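Local structure of PcyX_EBK42635 (Marine metagenome, 5OWG) at residues V192-Q204 and K224-S236. The protein probably reduces biliverdin to phycoerythrobilin in a ferredoxin-dependent four-electron reaction, as a member of the ferredoxin-dependent bilin reductases. Sequence-based numbering, arbitrary orientation.
Sequences VIKAQNYYSEHQQ and KLFCSDNLFPFVS
Phe-232 packs on Ser-200, Tyr-199 and Gln-203 of helix 189-204. Its CB sits against Ser-200, 3.3 Å from Ser-200 OG. That hydroxyl donates to Gln-196 O, one turn back. With CG anti to its own carbonyl carbon (chi1 -62°), the Phe-232 ring meets Tyr-199 and Gln-203, which both approach from one side of its plane. CD1 and CE1 lie nearest Tyr-199. There the edge of the tyrosine points at the phenylalanine face, a T-shaped pair with planes at 87°. Farther round the ring, CE2 meets Gln-203 CG at 3.4 Å, and CZ meets Gln-203 CD at 3.7 Å. Cys-79 and Phe-81 of strand 73-82 also touch the Phe-232 side chain. Helix and tail thus pack on one central antiparallel sheet, in the alpha/beta/alpha sandwich of ferredoxin-dependent bilin reductases. Phe-232 O accepts a hydrogen bond from Gln-204 NE2 at 3.2 Å, from above the carbonyl plane. The extended Gln-204 chain carries its CG past Cys-227 O and its amide to the Phe-234 ring. On the far side of that ring, Asn-197 CG lies at its edge, 3.5 Å from Phe-234 CD1. The Asn-197 amide stands nearly perpendicular to the ring, at 89°. Further along, Val-235 CG2 packs on Ile-193 CG1 at 3.6 Å.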
ATOM      1  N   VAL A 192      -6.627   7.242  17.116  1.00 90.31           N
ATOM      2  CA  VAL A 192      -5.839   6.803  15.968  1.00 83.03           C
ATOM      3  C   VAL A 192      -6.441   5.541  15.363  1.00 76.61           C
ATOM      4  O   VAL A 192      -6.535   5.407  14.138  1.00 67.88           O
ATOM      5  CB  VAL A 192      -4.369   6.594  16.378  1.00 77.37           C
ATOM      6  CG1 VAL A 192      -3.555   6.054  15.209  1.00 73.80           C
ATOM      7  CG2 VAL A 192      -3.769   7.900  16.874  1.00 83.86           C
ATOM      8  N   ILE A 193      -6.852   4.593  16.208  1.00 72.16           N
ATOM      9  CA  ILE A 193      -7.535   3.398  15.715  1.00 84.50           C
ATOM     10  C   ILE A 193      -8.769   3.793  14.914  1.00 88.05           C
ATOM     11  O   ILE A 193      -8.957   3.361  13.770  1.00 81.55           O
ATOM     12  CB  ILE A 193      -7.897   2.466  16.888  1.00 76.06           C
ATOM     13  CG1 ILE A 193      -6.621   1.892  17.512  1.00 68.25           C
ATOM     14  CG2 ILE A 193      -8.839   1.347  16.424  1.00 78.97           C
ATOM     15  CD1 ILE A 193      -6.850   1.039  18.749  1.00 72.72           C
ATOM     16  N   LYS A 194      -9.632   4.617  15.511  1.00 85.42           N
ATOM     17  CA  LYS A 194     -10.841   5.073  14.834  1.00 80.40           C
ATOM     18  C   LYS A 194     -10.519   5.666  13.466  1.00 87.15           C
ATOM     19  O   LYS A 194     -11.170   5.345  12.466  1.00 84.96           O
ATOM     20  CB  LYS A 194     -11.558   6.101  15.711  1.00 94.26           C
ATOM     21  CG  LYS A 194     -12.916   6.546  15.191  1.00101.72           C
ATOM     22  CD  LYS A 194     -13.482   7.697  16.018  1.00101.96           C
ATOM     23  CE  LYS A 194     -13.545   7.363  17.504  1.00105.09           C
ATOM     24  NZ  LYS A 194     -14.209   6.056  17.765  1.00107.63           N
ATOM     25  N   ALA A 195      -9.510   6.537  13.406  1.00 80.61           N
ATOM     26  CA  ALA A 195      -9.209   7.237  12.162  1.00 83.30           C
ATOM     27  C   ALA A 195      -8.738   6.270  11.082  1.00 78.27           C
ATOM     28  O   ALA A 195      -9.187   6.340   9.932  1.00 66.16           O
ATOM     29  CB  ALA A 195      -8.159   8.320  12.415  1.00 87.69           C
ATOM     30  N   GLN A 196      -7.831   5.356  11.432  1.00 79.87           N
ATOM     31  CA  GLN A 196      -7.292   4.440  10.432  1.00 79.73           C
ATOM     32  C   GLN A 196      -8.349   3.447   9.960  1.00 75.70           C
ATOM     33  O   GLN A 196      -8.406   3.113   8.770  1.00 61.46           O
ATOM     34  CB  GLN A 196      -6.072   3.711  10.994  1.00 57.46           C
ATOM     35  CG  GLN A 196      -4.875   4.620  11.219  1.00 61.96           C
ATOM     36  CD  GLN A 196      -3.623   3.861  11.610  1.00 60.11           C
ATOM     37  OE1 GLN A 196      -3.668   2.659  11.874  1.00 55.06           O
ATOM     38  NE2 GLN A 196      -2.494   4.560  11.645  1.00 55.69           N
ATOM     39  N   ASN A 197      -9.195   2.966  10.873  1.00 70.45           N
ATOM     40  CA  ASN A 197     -10.271   2.059  10.484  1.00 84.72           C
ATOM     41  C   ASN A 197     -11.250   2.743   9.538  1.00 85.87           C
ATOM     42  O   ASN A 197     -11.596   2.198   8.483  1.00 83.13           O
ATOM     43  CB  ASN A 197     -10.995   1.545  11.728  1.00 72.72           C
ATOM     44  CG  ASN A 197     -10.165   0.559  12.521  1.00 69.66           C
ATOM     45  OD1 ASN A 197      -8.999   0.318  12.210  1.00 77.81           O
ATOM     46  ND2 ASN A 197     -10.764  -0.018  13.557  1.00 75.03           N
ATOM     47  N   TYR A 198     -11.717   3.939   9.907  1.00 82.38           N
ATOM     48  CA  TYR A 198     -12.615   4.695   9.039  1.00 90.32           C
ATOM     49  C   TYR A 198     -12.067   4.777   7.621  1.00 87.15           C
ATOM     50  O   TYR A 198     -12.823   4.696   6.645  1.00 87.65           O
ATOM     51  CB  TYR A 198     -12.831   6.095   9.616  1.00 97.71           C
ATOM     52  CG  TYR A 198     -13.782   6.968   8.825  1.00109.14           C
ATOM     53  CD1 TYR A 198     -15.155   6.882   9.012  1.00113.38           C
ATOM     54  CD2 TYR A 198     -13.304   7.889   7.901  1.00102.56           C
ATOM     55  CE1 TYR A 198     -16.027   7.681   8.295  1.00115.27           C
ATOM     56  CE2 TYR A 198     -14.166   8.693   7.180  1.00111.99           C
ATOM     57  CZ  TYR A 198     -15.527   8.586   7.381  1.00115.67           C
ATOM     58  OH  TYR A 198     -16.387   9.386   6.663  1.00112.72           O
ATOM     59  N   TYR A 199     -10.749   4.935   7.488  1.00 81.73           N
ATOM     60  CA  TYR A 199     -10.121   4.899   6.172  1.00 79.82           C
ATOM     61  C   TYR A 199     -10.215   3.509   5.558  1.00 82.10           C
ATOM     62  O   TYR A 199     -10.370   3.370   4.339  1.00 77.15           O
ATOM     63  CB  TYR A 199      -8.663   5.345   6.288  1.00 67.59           C
ATOM     64  CG  TYR A 199      -7.826   5.120   5.047  1.00 63.89           C
ATOM     65  CD1 TYR A 199      -7.232   3.889   4.798  1.00 66.30           C
ATOM     66  CD2 TYR A 199      -7.613   6.144   4.134  1.00 61.10           C
ATOM     67  CE1 TYR A 199      -6.464   3.679   3.671  1.00 68.89           C
ATOM     68  CE2 TYR A 199      -6.844   5.945   3.003  1.00 69.01           C
ATOM     69  CZ  TYR A 199      -6.270   4.712   2.778  1.00 72.85           C
ATOM     70  OH  TYR A 199      -5.505   4.509   1.653  1.00 72.65           O
ATOM     71  N   SER A 200     -10.125   2.466   6.388  1.00 77.68           N
ATOM     72  CA  SER A 200     -10.200   1.101   5.876  1.00 82.26           C
ATOM     73  C   SER A 200     -11.625   0.745   5.471  1.00 92.11           C
ATOM     74  O   SER A 200     -11.836   0.066   4.460  1.00 87.48           O
ATOM     75  CB  SER A 200      -9.673   0.122   6.923  1.00 67.67           C
ATOM     76  OG  SER A 200      -8.286   0.314   7.143  1.00 64.44           O
ATOM     77  N   GLU A 201     -12.613   1.188   6.250  1.00 95.82           N
ATOM     78  CA  GLU A 201     -14.008   0.994   5.872  1.00 82.41           C
ATOM     79  C   GLU A 201     -14.279   1.570   4.488  1.00 83.54           C
ATOM     80  O   GLU A 201     -14.771   0.873   3.593  1.00 66.69           O
ATOM     81  CB  GLU A 201     -14.923   1.639   6.917  1.00 96.86           C
ATOM     82  CG  GLU A 201     -16.305   2.024   6.397  1.00101.55           C
ATOM     83  CD  GLU A 201     -17.204   2.565   7.489  1.00107.38           C
ATOM     84  OE1 GLU A 201     -16.705   2.804   8.609  1.00110.72           O
ATOM     85  OE2 GLU A 201     -18.411   2.753   7.230  1.00 99.31           O
ATOM     86  N   HIS A 202     -13.960   2.852   4.296  1.00 93.08           N
ATOM     87  CA  HIS A 202     -14.284   3.527   3.045  1.00 94.55           C
ATOM     88  C   HIS A 202     -13.504   2.984   1.855  1.00 91.75           C
ATOM     89  O   HIS A 202     -13.955   3.147   0.717  1.00 92.81           O
ATOM     90  CB  HIS A 202     -14.032   5.030   3.182  1.00103.00           C
ATOM     91  CG  HIS A 202     -15.228   5.800   3.649  1.00104.92           C
ATOM     92  ND1 HIS A 202     -16.168   6.309   2.780  1.00101.24           N
ATOM     93  CD2 HIS A 202     -15.638   6.143   4.892  1.00107.70           C
ATOM     94  CE1 HIS A 202     -17.106   6.935   3.467  1.00108.01           C
ATOM     95  NE2 HIS A 202     -16.809   6.849   4.752  1.00107.60           N
ATOM     96  N   GLN A 203     -12.353   2.345   2.079  1.00 92.43           N
ATOM     97  CA  GLN A 203     -11.560   1.832   0.970  1.00 92.32           C
ATOM     98  C   GLN A 203     -11.651   0.321   0.803  1.00 85.39           C
ATOM     99  O   GLN A 203     -11.313  -0.185  -0.272  1.00 89.50           O
ATOM    100  CB  GLN A 203     -10.087   2.227   1.126  1.00 80.53           C
ATOM    101  CG  GLN A 203      -9.287   1.972  -0.142  1.00 85.83           C
ATOM    102  CD  GLN A 203      -8.125   2.922  -0.318  1.00 94.71           C
ATOM    103  OE1 GLN A 203      -7.803   3.705   0.574  1.00 87.81           O
ATOM    104  NE2 GLN A 203      -7.491   2.867  -1.485  1.00 96.58           N
ATOM    105  N   GLN A 204     -12.086  -0.415   1.830  1.00 87.63           N
ATOM    106  CA  GLN A 204     -12.380  -1.831   1.634  1.00 80.19           C
ATOM    107  C   GLN A 204     -13.451  -2.016   0.568  1.00 88.25           C
ATOM    108  O   GLN A 204     -13.332  -2.887  -0.302  1.00 83.71           O
ATOM    109  CB  GLN A 204     -12.830  -2.475   2.945  1.00 75.00           C
ATOM    110  CG  GLN A 204     -11.749  -3.255   3.675  1.00 66.30           C
ATOM    111  CD  GLN A 204     -12.309  -4.077   4.820  1.00 72.64           C
ATOM    112  OE1 GLN A 204     -13.489  -4.427   4.826  1.00 68.80           O
ATOM    113  NE2 GLN A 204     -11.465  -4.389   5.798  1.00 70.54           N
ATOM    114  N   LYS A 224     -12.868 -11.863  -2.186  1.00 51.58           N
ATOM    115  CA  LYS A 224     -13.602 -11.534  -0.967  1.00 52.62           C
ATOM    116  C   LYS A 224     -12.787 -11.872   0.275  1.00 48.00           C
ATOM    117  O   LYS A 224     -12.877 -11.169   1.289  1.00 46.74           O
ATOM    118  CB  LYS A 224     -14.947 -12.265  -0.946  1.00 49.08           C
ATOM    119  CG  LYS A 224     -15.640 -12.278   0.415  1.00 57.32           C
ATOM    120  CD  LYS A 224     -15.893 -10.885   0.969  1.00 71.26           C
ATOM    121  CE  LYS A 224     -16.246 -10.949   2.450  1.00 85.06           C
ATOM    122  NZ  LYS A 224     -16.441  -9.602   3.057  1.00 93.02           N
ATOM    123  N   LEU A 225     -11.992 -12.940   0.216  1.00 47.20           N
ATOM    124  CA  LEU A 225     -11.104 -13.282   1.323  1.00 54.01           C
ATOM    125  C   LEU A 225     -10.037 -12.208   1.516  1.00 62.27           C
ATOM    126  O   LEU A 225      -9.821 -11.721   2.634  1.00 47.76           O
ATOM    127  CB  LEU A 225     -10.460 -14.643   1.054  1.00 52.81           C
ATOM    128  CG  LEU A 225     -10.366 -15.687   2.167  1.00 64.02           C
ATOM    129  CD1 LEU A 225     -11.713 -15.977   2.797  1.00 54.11           C
ATOM    130  CD2 LEU A 225      -9.787 -16.965   1.584  1.00 54.47           C
ATOM    131  N   PHE A 226      -9.364 -11.824   0.429  1.00 54.14           N
ATOM    132  CA  PHE A 226      -8.278 -10.850   0.505  1.00 56.36           C
ATOM    133  C   PHE A 226      -8.792  -9.465   0.894  1.00 55.98           C
ATOM    134  O   PHE A 226      -8.227  -8.808   1.776  1.00 39.07           O
ATOM    135  CB  PHE A 226      -7.553 -10.806  -0.842  1.00 47.97           C
ATOM    136  CG  PHE A 226      -6.467  -9.775  -0.925  1.00 46.89           C
ATOM    137  CD1 PHE A 226      -5.218 -10.017  -0.382  1.00 44.85           C
ATOM    138  CD2 PHE A 226      -6.689  -8.572  -1.575  1.00 47.30           C
ATOM    139  CE1 PHE A 226      -4.214  -9.071  -0.470  1.00 45.25           C
ATOM    140  CE2 PHE A 226      -5.689  -7.624  -1.667  1.00 47.94           C
ATOM    141  CZ  PHE A 226      -4.450  -7.873  -1.114  1.00 44.25           C
ATOM    142  N   CYS A 227      -9.861  -9.003   0.242  1.00 49.61           N
ATOM    143  CA  CYS A 227     -10.340  -7.642   0.465  1.00 41.46           C
ATOM    144  C   CYS A 227     -10.788  -7.415   1.905  1.00 61.50           C
ATOM    145  O   CYS A 227     -10.729  -6.283   2.400  1.00 63.87           O
ATOM    146  CB  CYS A 227     -11.487  -7.327  -0.496  1.00 42.17           C
ATOM    147  SG  CYS A 227     -10.975  -7.097  -2.211  1.00 60.77           S
ATOM    148  N   SER A 228     -11.237  -8.465   2.592  1.00 55.10           N
ATOM    149  CA  SER A 228     -11.814  -8.307   3.922  1.00 58.95           C
ATOM    150  C   SER A 228     -10.814  -8.527   5.049  1.00 44.18           C
ATOM    151  O   SER A 228     -10.973  -7.940   6.125  1.00 50.18           O
ATOM    152  CB  SER A 228     -12.986  -9.279   4.101  1.00 56.96           C
ATOM    153  OG  SER A 228     -12.552 -10.624   4.021  1.00 59.84           O
ATOM    154  N   ASP A 229      -9.786  -9.353   4.837  1.00 43.70           N
ATOM    155  CA  ASP A 229      -8.918  -9.797   5.919  1.00 46.25           C
ATOM    156  C   ASP A 229      -7.466  -9.361   5.792  1.00 45.33           C
ATOM    157  O   ASP A 229      -6.793  -9.239   6.820  1.00 38.11           O
ATOM    158  CB  ASP A 229      -8.945 -11.330   6.023  1.00 45.94           C
ATOM    159  CG  ASP A 229     -10.334 -11.870   6.275  1.00 60.59           C
ATOM    160  OD1 ASP A 229     -11.269 -11.062   6.452  1.00 59.70           O
ATOM    161  OD2 ASP A 229     -10.491 -13.107   6.295  1.00 48.93           O
ATOM    162  N   ASN A 230      -6.963  -9.125   4.577  1.00 44.07           N
ATOM    163  CA  ASN A 230      -5.534  -8.905   4.388  1.00 40.88           C
ATOM    164  C   ASN A 230      -5.242  -7.715   3.483  1.00 36.32           C
ATOM    165  O   ASN A 230      -4.159  -7.652   2.887  1.00 47.11           O
ATOM    166  CB  ASN A 230      -4.877 -10.163   3.809  1.00 36.55           C
ATOM    167  CG  ASN A 230      -4.776 -11.283   4.821  1.00 54.92           C
ATOM    168  OD1 ASN A 230      -5.624 -12.175   4.861  1.00 45.11           O
ATOM    169  ND2 ASN A 230      -3.737 -11.242   5.650  1.00 40.66           N
ATOM    170  N   LEU A 231      -6.175  -6.774   3.363  1.00 40.46           N
ATOM    171  CA  LEU A 231      -5.988  -5.595   2.526  1.00 51.89           C
ATOM    172  C   LEU A 231      -5.923  -4.326   3.362  1.00 42.96           C
ATOM    173  O   LEU A 231      -4.899  -3.635   3.346  1.00 56.32           O
ATOM    174  CB  LEU A 231      -7.117  -5.521   1.490  1.00 48.52           C
ATOM    175  CG  LEU A 231      -7.200  -4.211   0.707  1.00 54.39           C
ATOM    176  CD1 LEU A 231      -5.850  -3.835   0.111  1.00 47.03           C
ATOM    177  CD2 LEU A 231      -8.262  -4.290  -0.376  1.00 66.86           C
ATOM    178  N   PHE A 232      -6.986  -3.995   4.089  1.00 47.24           N
ATOM    179  CA  PHE A 232      -6.969  -2.929   5.089  1.00 57.93           C
ATOM    180  C   PHE A 232      -7.540  -3.496   6.380  1.00 42.69           C
ATOM    181  O   PHE A 232      -8.670  -3.178   6.773  1.00 49.08           O
ATOM    182  CB  PHE A 232      -7.754  -1.706   4.616  1.00 58.50           C
ATOM    183  CG  PHE A 232      -7.191  -1.075   3.381  1.00 57.98           C
ATOM    184  CD1 PHE A 232      -5.987  -0.393   3.425  1.00 65.93           C
ATOM    185  CD2 PHE A 232      -7.862  -1.161   2.177  1.00 65.68           C
ATOM    186  CE1 PHE A 232      -5.462   0.183   2.287  1.00 64.82           C
ATOM    187  CE2 PHE A 232      -7.337  -0.595   1.036  1.00 62.81           C
ATOM    188  CZ  PHE A 232      -6.139   0.084   1.092  1.00 72.36           C
ATOM    189  N   PRO A 233      -6.784  -4.350   7.063  1.00 47.99           N
ATOM    190  CA  PRO A 233      -7.311  -4.998   8.266  1.00 54.57           C
ATOM    191  C   PRO A 233      -7.605  -3.988   9.361  1.00 69.98           C
ATOM    192  O   PRO A 233      -6.950  -2.950   9.479  1.00 59.68           O
ATOM    193  CB  PRO A 233      -6.185  -5.953   8.686  1.00 54.94           C
ATOM    194  CG  PRO A 233      -5.290  -6.065   7.490  1.00 59.13           C
ATOM    195  CD  PRO A 233      -5.394  -4.753   6.793  1.00 52.67           C
ATOM    196  N   PHE A 234      -8.614  -4.307  10.163  1.00 69.72           N
ATOM    197  CA  PHE A 234      -8.919  -3.514  11.339  1.00 72.80           C
ATOM    198  C   PHE A 234      -8.044  -3.962  12.503  1.00 69.41           C
ATOM    199  O   PHE A 234      -7.589  -5.108  12.563  1.00 60.34           O
ATOM    200  CB  PHE A 234     -10.396  -3.646  11.707  1.00 81.92           C
ATOM    201  CG  PHE A 234     -11.331  -3.211  10.616  1.00 80.64           C
ATOM    202  CD1 PHE A 234     -11.714  -1.885  10.503  1.00 84.29           C
ATOM    203  CD2 PHE A 234     -11.828  -4.126   9.705  1.00 68.70           C
ATOM    204  CE1 PHE A 234     -12.573  -1.481   9.501  1.00 80.19           C
ATOM    205  CE2 PHE A 234     -12.687  -3.727   8.700  1.00 78.83           C
ATOM    206  CZ  PHE A 234     -13.061  -2.402   8.598  1.00 87.37           C
ATOM    207  N   VAL A 235      -7.803  -3.039  13.430  1.00 70.88           N
ATOM    208  CA  VAL A 235      -6.932  -3.281  14.574  1.00 77.23           C
ATOM    209  C   VAL A 235      -7.797  -3.415  15.818  1.00 72.76           C
ATOM    210  O   VAL A 235      -8.816  -2.729  15.956  1.00 73.49           O
ATOM    211  CB  VAL A 235      -5.879  -2.162  14.742  1.00 67.78           C
ATOM    212  CG1 VAL A 235      -5.763  -1.318  13.470  1.00 51.12           C
ATOM    213  CG2 VAL A 235      -6.185  -1.276  15.951  1.00 65.04           C
ATOM    214  N   SER A 236      -7.387  -4.299  16.721  1.00 71.67           N
ATOM    215  CA  SER A 236      -8.116  -4.520  17.965  1.00 83.09           C
ATOM    216  C   SER A 236      -8.238  -3.224  18.761  1.00 82.61           C
ATOM    217  O   SER A 236      -9.161  -2.437  18.548  1.00 85.51           O
ATOM    218  CB  SER A 236      -7.421  -5.590  18.807  1.00 78.93           C
ATOM    219  OG  SER A 236      -6.131  -5.166  19.211  1.00 91.67           O
TER